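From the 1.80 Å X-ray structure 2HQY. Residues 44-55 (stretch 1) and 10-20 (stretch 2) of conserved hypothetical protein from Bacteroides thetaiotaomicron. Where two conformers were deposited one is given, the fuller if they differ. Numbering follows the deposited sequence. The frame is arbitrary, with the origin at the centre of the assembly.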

ATOM      1  N   GLN A  44      -4.011   7.386  -5.766  1.00 14.54           N
ATOM      2  CA  GLN A  44      -5.424   7.802  -5.724  1.00 15.24           C
ATOM      3  C   GLN A  44      -5.898   8.196  -7.123  1.00 15.48           C
ATOM      4  O   GLN A  44      -5.077   8.451  -8.012  1.00 15.96           O
ATOM      5  CB  GLN A  44      -5.599   8.942  -4.707  1.00 15.02           C
ATOM      6  CG  GLN A  44      -5.218   8.538  -3.313  1.00 14.76           C
ATOM      7  CD  GLN A  44      -5.354   9.679  -2.292  1.00 16.35           C
ATOM      8  OE1 GLN A  44      -5.193  10.854  -2.609  1.00 16.83           O
ATOM      9  NE2 GLN A  44      -5.623   9.304  -1.029  1.00 18.99           N
ATOM     10  N   PHE A  45      -7.210   8.234  -7.326  1.00 15.52           N
ATOM     11  CA  PHE A  45      -7.774   8.708  -8.587  1.00 16.16           C
ATOM     12  C   PHE A  45      -9.030   9.529  -8.330  1.00 17.07           C
ATOM     13  O   PHE A  45      -9.638   9.480  -7.252  1.00 17.19           O
ATOM     14  CB  PHE A  45      -8.110   7.555  -9.547  1.00 15.73           C
ATOM     15  CG  PHE A  45      -9.368   6.806  -9.184  1.00 17.14           C
ATOM     16  CD1 PHE A  45     -10.576   7.073  -9.836  1.00 16.94           C
ATOM     17  CD2 PHE A  45      -9.349   5.868  -8.162  1.00 16.61           C
ATOM     18  CE1 PHE A  45     -11.736   6.397  -9.486  1.00 18.93           C
ATOM     19  CE2 PHE A  45     -10.511   5.177  -7.800  1.00 16.75           C
ATOM     20  CZ  PHE A  45     -11.708   5.438  -8.464  1.00 17.17           C
ATOM     21  N   ALA A  46      -9.416  10.260  -9.361  1.00 18.49           N
ATOM     22  CA  ALA A  46     -10.682  10.967  -9.374  1.00 20.18           C
ATOM     23  C   ALA A  46     -11.135  11.106 -10.810  1.00 21.32           C
ATOM     24  O   ALA A  46     -10.323  11.111 -11.732  1.00 21.11           O
ATOM     25  CB  ALA A  46     -10.546  12.328  -8.711  1.00 20.00           C
ATOM     26  N   VAL A  47     -12.448  11.141 -10.998  1.00 23.14           N
ATOM     27  CA  VAL A  47     -13.000  11.710 -12.218  1.00 24.85           C
ATOM     28  C   VAL A  47     -13.302  13.208 -11.930  1.00 26.20           C
ATOM     29  O   VAL A  47     -14.031  13.573 -10.985  1.00 26.15           O
ATOM     30  CB  VAL A  47     -14.201  10.885 -12.743  1.00 24.99           C
ATOM     31  CG1 VAL A  47     -14.726  11.457 -14.076  1.00 25.71           C
ATOM     32  CG2 VAL A  47     -13.799   9.430 -12.904  1.00 24.64           C
ATOM     33  N   ILE A  48     -12.693  14.088 -12.714  1.00 27.48           N
ATOM     34  CA  ILE A  48     -13.058  15.490 -12.670  1.00 29.08           C
ATOM     35  C   ILE A  48     -13.156  16.071 -14.075  1.00 29.53           C
ATOM     36  O   ILE A  48     -12.253  15.881 -14.905  1.00 29.40           O
ATOM     37  CB  ILE A  48     -12.080  16.326 -11.830  1.00 29.36           C
ATOM     38  CG1 ILE A  48     -10.633  16.046 -12.237  1.00 28.95           C
ATOM     39  CG2 ILE A  48     -12.323  16.075 -10.326  1.00 30.73           C
ATOM     40  CD1 ILE A  48      -9.650  17.109 -11.785  1.00 34.04           C
ATOM     41  N   ASP A  49     -14.241  16.806 -14.332  1.00 30.15           N
ATOM     42  CA  ASP A  49     -14.404  17.477 -15.623  1.00 30.16           C
ATOM     43  C   ASP A  49     -14.390  16.480 -16.806  1.00 29.12           C
ATOM     44  O   ASP A  49     -13.804  16.803 -17.843  1.00 29.57           O
ATOM     45  CB  ASP A  49     -13.258  18.498 -15.828  1.00 30.82           C
ATOM     46  CG  ASP A  49     -13.387  19.770 -14.944  1.00 34.38           C
ATOM     47  OD1 ASP A  49     -14.355  19.893 -14.155  1.00 36.61           O
ATOM     48  OD2 ASP A  49     -12.496  20.653 -15.051  1.00 36.56           O
ATOM     49  N   ASP A  50     -14.993  15.292 -16.657  1.00 27.72           N
ATOM     50  CA  ASP A  50     -14.950  14.223 -17.700  1.00 26.77           C
ATOM     51  C   ASP A  50     -13.537  13.611 -18.007  1.00 25.12           C
ATOM     52  O   ASP A  50     -13.332  12.922 -19.027  1.00 25.03           O
ATOM     53  CB  ASP A  50     -15.607  14.688 -19.007  1.00 28.29           C
ATOM     54  CG  ASP A  50     -17.138  14.884 -18.884  1.00 30.67           C
ATOM     55  OD1 ASP A  50     -17.816  14.006 -18.302  1.00 35.14           O
ATOM     56  OD2 ASP A  50     -17.666  15.901 -19.394  1.00 35.01           O
ATOM     57  N   PHE A  51     -12.567  13.872 -17.144  1.00 22.83           N
ATOM     58  CA  PHE A  51     -11.269  13.199 -17.263  1.00 20.20           C
ATOM     59  C   PHE A  51     -11.034  12.281 -16.071  1.00 19.94           C
ATOM     60  O   PHE A  51     -11.499  12.560 -14.959  1.00 20.40           O
ATOM     61  CB  PHE A  51     -10.135  14.205 -17.253  1.00 20.14           C
ATOM     62  CG  PHE A  51     -10.036  15.061 -18.478  1.00 17.60           C
ATOM     63  CD1 PHE A  51      -9.161  14.719 -19.507  1.00 19.05           C
ATOM     64  CD2 PHE A  51     -10.741  16.267 -18.549  1.00 18.18           C
ATOM     65  CE1 PHE A  51      -8.996  15.554 -20.639  1.00 20.41           C
ATOM     66  CE2 PHE A  51     -10.597  17.112 -19.653  1.00 19.03           C
ATOM     67  CZ  PHE A  51      -9.718  16.750 -20.709  1.00 21.48           C
ATOM     68  N   LEU A  52     -10.250  11.235 -16.306  1.00 17.95           N
ATOM     69  CA  LEU A  52      -9.771  10.349 -15.252  1.00 17.29           C
ATOM     70  C   LEU A  52      -8.385  10.858 -14.871  1.00 16.85           C
ATOM     71  O   LEU A  52      -7.501  10.954 -15.738  1.00 18.00           O
ATOM     72  CB  LEU A  52      -9.686   8.919 -15.778  1.00 16.71           C
ATOM     73  CG  LEU A  52      -8.962   7.899 -14.894  1.00 16.70           C
ATOM     74  CD1 LEU A  52      -9.599   7.821 -13.519  1.00 17.43           C
ATOM     75  CD2 LEU A  52      -8.940   6.536 -15.599  1.00 17.22           C
ATOM     76  N   VAL A  53      -8.182  11.166 -13.600  1.00 16.44           N
ATOM     77  CA  VAL A  53      -6.877  11.677 -13.128  1.00 17.37           C
ATOM     78  C   VAL A  53      -6.307  10.856 -11.967  1.00 17.74           C
ATOM     79  O   VAL A  53      -7.062  10.367 -11.151  1.00 17.77           O
ATOM     80  CB  VAL A  53      -7.010  13.179 -12.754  1.00 18.50           C
ATOM     81  CG1 VAL A  53      -7.336  14.010 -14.018  1.00 17.90           C
ATOM     82  CG2 VAL A  53      -8.128  13.389 -11.724  1.00 20.41           C
ATOM     83  N   PHE A  54      -4.985  10.681 -11.919  1.00 17.96           N
ATOM     84  CA  PHE A  54      -4.329   9.864 -10.878  1.00 17.69           C
ATOM     85  C   PHE A  54      -3.344  10.761 -10.141  1.00 17.89           C
ATOM     86  O   PHE A  54      -2.805  11.711 -10.733  1.00 18.80           O
ATOM     87  CB  PHE A  54      -3.601   8.663 -11.470  1.00 17.66           C
ATOM     88  CG  PHE A  54      -4.512   7.634 -12.089  1.00 16.93           C
ATOM     89  CD1 PHE A  54      -5.135   6.671 -11.296  1.00 17.83           C
ATOM     90  CD2 PHE A  54      -4.771   7.651 -13.458  1.00 18.71           C
ATOM     91  CE1 PHE A  54      -6.002   5.696 -11.865  1.00 15.33           C
ATOM     92  CE2 PHE A  54      -5.639   6.684 -14.046  1.00 15.16           C
ATOM     93  CZ  PHE A  54      -6.256   5.711 -13.244  1.00 15.97           C
ATOM     94  N   LYS A  55      -3.159  10.473  -8.849  1.00 17.55           N
ATOM     95  CA  LYS A  55      -2.256  11.221  -7.954  1.00 16.67           C
ATOM     96  C   LYS A  55      -1.425  10.166  -7.217  1.00 17.35           C
ATOM     97  O   LYS A  55      -2.005   9.184  -6.687  1.00 16.31           O
ATOM     98  CB  LYS A  55      -3.087  12.068  -6.999  1.00 16.83           C
ATOM     99  CG  LYS A  55      -2.351  12.819  -5.888  1.00 16.17           C
ATOM    100  CD  LYS A  55      -3.385  13.627  -5.107  1.00 17.80           C
ATOM    101  CE  LYS A  55      -2.765  14.567  -4.047  1.00 17.40           C
ATOM    102  NZ  LYS A  55      -3.866  15.331  -3.329  1.00 16.04           N
TER
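Stretch 2 (10-20) ADRDTITAFTM

Stretch 1 is a two-stranded antiparallel hairpin, strands 44-48 and 51-55 joined by a type I' turn from Ile 48 to Phe 51, with Asp 49 and Asp 50 both at positive phi, and closed by paired backbone hydrogen bonds. Stretch 2 enters at the end of a 3-10 segment, passes Asp 11 at the N-cap position, and continues as a helix from Arg 12. The helix lies obliquely over the hairpin. Its direction makes 62° with strand 44-48, at 10.5 Å between axes, and 114° with strand 51-55, where the axes close to 9.0 Å. Val 47 CA is 9.0 Å from Thr 14 CA, while Leu 52 CA comes to 6.7 Å from Phe 18 CA.

No hydrogen bond joins the two stretches. The interface, 432 Å² with both sides summed, is mostly side-chain packing. Strand alternation selects one face: Phe 45, Val 47 and Leu 52 direct their CA-to-CB bonds toward the helix, whereas Ala 46 and Phe 51 point away. Stretch 2 answers with Asp 11, just before the helix, and with Thr 14 and Phe 18 in it, spaced three and four residues apart, all pointing toward the hairpin. Ile 15 starts sideways, but its end comes nearer.

Two CH-pi contacts, one with its ring on each stretch, define the packing. Ile 15 CD1 lies over a face of the Phe 45 ring, 3.6 Å from Phe 45 CD1. Reciprocally, Leu 52 CB lies over a face of the Phe 18 ring, 3.7 Å from Phe 18 CG; Phe 18 has more area covered by the other stretch than any other residue.

Further apolar contacts surround these pairs. Val 47 CG1 meets Phe 18 CZ at 3.6 Å, Leu 52 CD1 reaches Ile 15 CD1 at 3.9 Å, and Phe 54 CZ, at its ring edge, approaches Ile 15 CG2 at 3.9 Å. Ile 15 thus touches three hairpin side chains.

Oxygen atoms meet the aromatic edges, where ring hydrogens carry slight positive charge. Asp 11 OD2 sits 3.4 Å from Phe 45 CE2, near the ring plane, and Asp 50 O, a turn carbonyl, sits 3.3 Å from Phe 18 CE1 in the same manner. The rule to read here is economical: offer one ring from each partner, cover its face with aliphatic carbon, and let oxygen approach its edge.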

ATOM      1  N   ALA A  10     -12.319  -2.730  -6.791  1.00 17.24           N
ATOM      2  CA  ALA A  10     -13.718  -2.437  -7.107  1.00 18.01           C
ATOM      3  C   ALA A  10     -13.867  -1.368  -8.181  1.00 18.13           C
ATOM      4  O   ALA A  10     -14.938  -1.186  -8.752  1.00 18.91           O
ATOM      5  CB  ALA A  10     -14.473  -2.039  -5.827  1.00 17.79           C
ATOM      6  N   ASP A  11     -12.779  -0.662  -8.471  1.00 18.04           N
ATOM      7  CA  ASP A  11     -12.814   0.473  -9.394  1.00 17.46           C
ATOM      8  C   ASP A  11     -12.496   0.086 -10.832  1.00 17.41           C
ATOM      9  O   ASP A  11     -12.327   0.960 -11.686  1.00 17.83           O
ATOM     10  CB  ASP A  11     -11.847   1.568  -8.922  1.00 17.16           C
ATOM     11  CG  ASP A  11     -12.212   2.092  -7.556  1.00 19.45           C
ATOM     12  OD1 ASP A  11     -13.392   2.463  -7.334  1.00 19.15           O
ATOM     13  OD2 ASP A  11     -11.319   2.117  -6.700  1.00 21.11           O
ATOM     14  N   ARG A  12     -12.402  -1.212 -11.087  1.00 16.38           N
ATOM     15  CA  ARG A  12     -12.058  -1.717 -12.408  1.00 15.99           C
ATOM     16  C   ARG A  12     -12.938  -1.125 -13.520  1.00 16.52           C
ATOM     17  O   ARG A  12     -12.411  -0.578 -14.491  1.00 16.42           O
ATOM     18  CB  ARG A  12     -12.150  -3.235 -12.417  1.00 16.08           C
ATOM     19  CG  ARG A  12     -11.714  -3.817 -13.724  1.00 17.16           C
ATOM     20  CD  ARG A  12     -11.640  -5.318 -13.565  1.00 18.84           C
ATOM     21  NE  ARG A  12     -11.855  -6.038 -14.797  1.00 22.29           N
ATOM     22  CZ  ARG A  12     -12.053  -7.350 -14.857  1.00 23.90           C
ATOM     23  NH1 ARG A  12     -12.078  -8.070 -13.729  1.00 22.47           N
ATOM     24  NH2 ARG A  12     -12.232  -7.941 -16.047  1.00 24.63           N
ATOM     25  N   ASP A  13     -14.259  -1.217 -13.366  1.00 17.21           N
ATOM     26  CA  ASP A  13     -15.194  -0.729 -14.409  1.00 18.32           C
ATOM     27  C   ASP A  13     -15.046   0.763 -14.648  1.00 18.50           C
ATOM     28  O   ASP A  13     -15.068   1.225 -15.799  1.00 19.09           O
ATOM     29  CB  ASP A  13     -16.650  -1.063 -14.056  1.00 18.60           C
ATOM     30  CG  ASP A  13     -16.967  -2.564 -14.140  1.00 22.49           C
ATOM     31  OD1 ASP A  13     -16.143  -3.364 -14.641  1.00 24.79           O
ATOM     32  OD2 ASP A  13     -18.070  -2.956 -13.693  1.00 26.30           O
ATOM     33  N   THR A  14     -14.906   1.523 -13.562  1.00 18.12           N
ATOM     34  CA  THR A  14     -14.788   2.978 -13.637  1.00 18.30           C
ATOM     35  C   THR A  14     -13.537   3.412 -14.419  1.00 18.58           C
ATOM     36  O   THR A  14     -13.624   4.278 -15.332  1.00 18.73           O
ATOM     37  CB  THR A  14     -14.762   3.610 -12.212  1.00 19.27           C
ATOM     38  OG1 THR A  14     -16.025   3.399 -11.568  1.00 20.29           O
ATOM     39  CG2 THR A  14     -14.460   5.136 -12.261  1.00 19.04           C
ATOM     40  N   ILE A  15     -12.398   2.813 -14.065  0.50 18.03           N
ATOM     41  CA  ILE A  15     -11.108   3.120 -14.685  0.50 17.74           C
ATOM     42  C   ILE A  15     -11.067   2.693 -16.162  0.50 17.84           C
ATOM     43  O   ILE A  15     -10.769   3.507 -17.040  0.50 17.39           O
ATOM     44  CB  ILE A  15      -9.909   2.451 -13.926  0.50 17.75           C
ATOM     45  CG1 ILE A  15      -9.916   2.787 -12.422  0.50 17.70           C
ATOM     46  CG2 ILE A  15      -8.582   2.817 -14.582  0.50 17.95           C
ATOM     47  CD1 ILE A  15      -9.959   4.273 -12.066  0.50 19.06           C
ATOM     48  N   THR A  16     -11.375   1.424 -16.416  1.00 17.86           N
ATOM     49  CA  THR A  16     -11.254   0.845 -17.763  1.00 18.62           C
ATOM     50  C   THR A  16     -12.244   1.454 -18.745  1.00 19.26           C
ATOM     51  O   THR A  16     -12.012   1.419 -19.959  1.00 19.94           O
ATOM     52  CB  THR A  16     -11.310  -0.709 -17.757  1.00 19.12           C
ATOM     53  OG1 THR A  16     -12.589  -1.137 -17.284  1.00 20.19           O
ATOM     54  CG2 THR A  16     -10.182  -1.278 -16.859  1.00 19.81           C
ATOM     55  N   ALA A  17     -13.320   2.057 -18.235  1.00 18.95           N
ATOM     56  CA  ALA A  17     -14.249   2.773 -19.115  1.00 19.55           C
ATOM     57  C   ALA A  17     -13.538   3.937 -19.807  1.00 19.82           C
ATOM     58  O   ALA A  17     -13.846   4.275 -20.960  1.00 20.95           O
ATOM     59  CB  ALA A  17     -15.446   3.271 -18.342  1.00 19.05           C
ATOM     60  N   PHE A  18     -12.611   4.557 -19.082  1.00 19.29           N
ATOM     61  CA  PHE A  18     -11.793   5.635 -19.620  1.00 18.73           C
ATOM     62  C   PHE A  18     -10.603   5.109 -20.426  1.00 18.18           C
ATOM     63  O   PHE A  18     -10.299   5.636 -21.493  1.00 18.30           O
ATOM     64  CB  PHE A  18     -11.267   6.541 -18.480  1.00 19.25           C
ATOM     65  CG  PHE A  18     -12.269   7.530 -17.957  1.00 19.06           C
ATOM     66  CD1 PHE A  18     -12.362   8.807 -18.513  1.00 20.20           C
ATOM     67  CD2 PHE A  18     -13.095   7.204 -16.882  1.00 20.03           C
ATOM     68  CE1 PHE A  18     -13.309   9.733 -18.048  1.00 20.67           C
ATOM     69  CE2 PHE A  18     -14.038   8.124 -16.399  1.00 20.39           C
ATOM     70  CZ  PHE A  18     -14.144   9.396 -16.981  1.00 20.79           C
ATOM     71  N   THR A  19      -9.860   4.140 -19.882  1.00 18.37           N
ATOM     72  CA  THR A  19      -8.597   3.758 -20.518  1.00 17.46           C
ATOM     73  C   THR A  19      -8.822   2.941 -21.802  1.00 17.34           C
ATOM     74  O   THR A  19      -8.074   3.097 -22.765  1.00 18.03           O
ATOM     75  CB  THR A  19      -7.655   2.959 -19.554  1.00 18.18           C
ATOM     76  OG1 THR A  19      -8.375   1.842 -19.037  1.00 17.51           O
ATOM     77  CG2 THR A  19      -7.158   3.838 -18.390  1.00 17.30           C
ATOM     78  N   MET A  20      -9.841   2.076 -21.842  1.00 16.91           N
ATOM     79  CA  MET A  20      -9.926   1.172 -22.988  1.00 17.69           C
ATOM     80  C   MET A  20     -10.158   1.968 -24.275  1.00 18.21           C
ATOM     81  O   MET A  20      -9.540   1.680 -25.291  1.00 17.65           O
ATOM     82  CB  MET A  20     -10.958   0.042 -22.804  1.00 18.07           C
ATOM     83  CG  MET A  20     -10.505  -1.024 -21.766  1.00 17.58           C
ATOM     84  SD  MET A  20      -9.021  -1.983 -22.172  1.00 11.93           S
ATOM     85  CE  MET A  20      -9.588  -2.990 -23.511  1.00 20.84           C
TER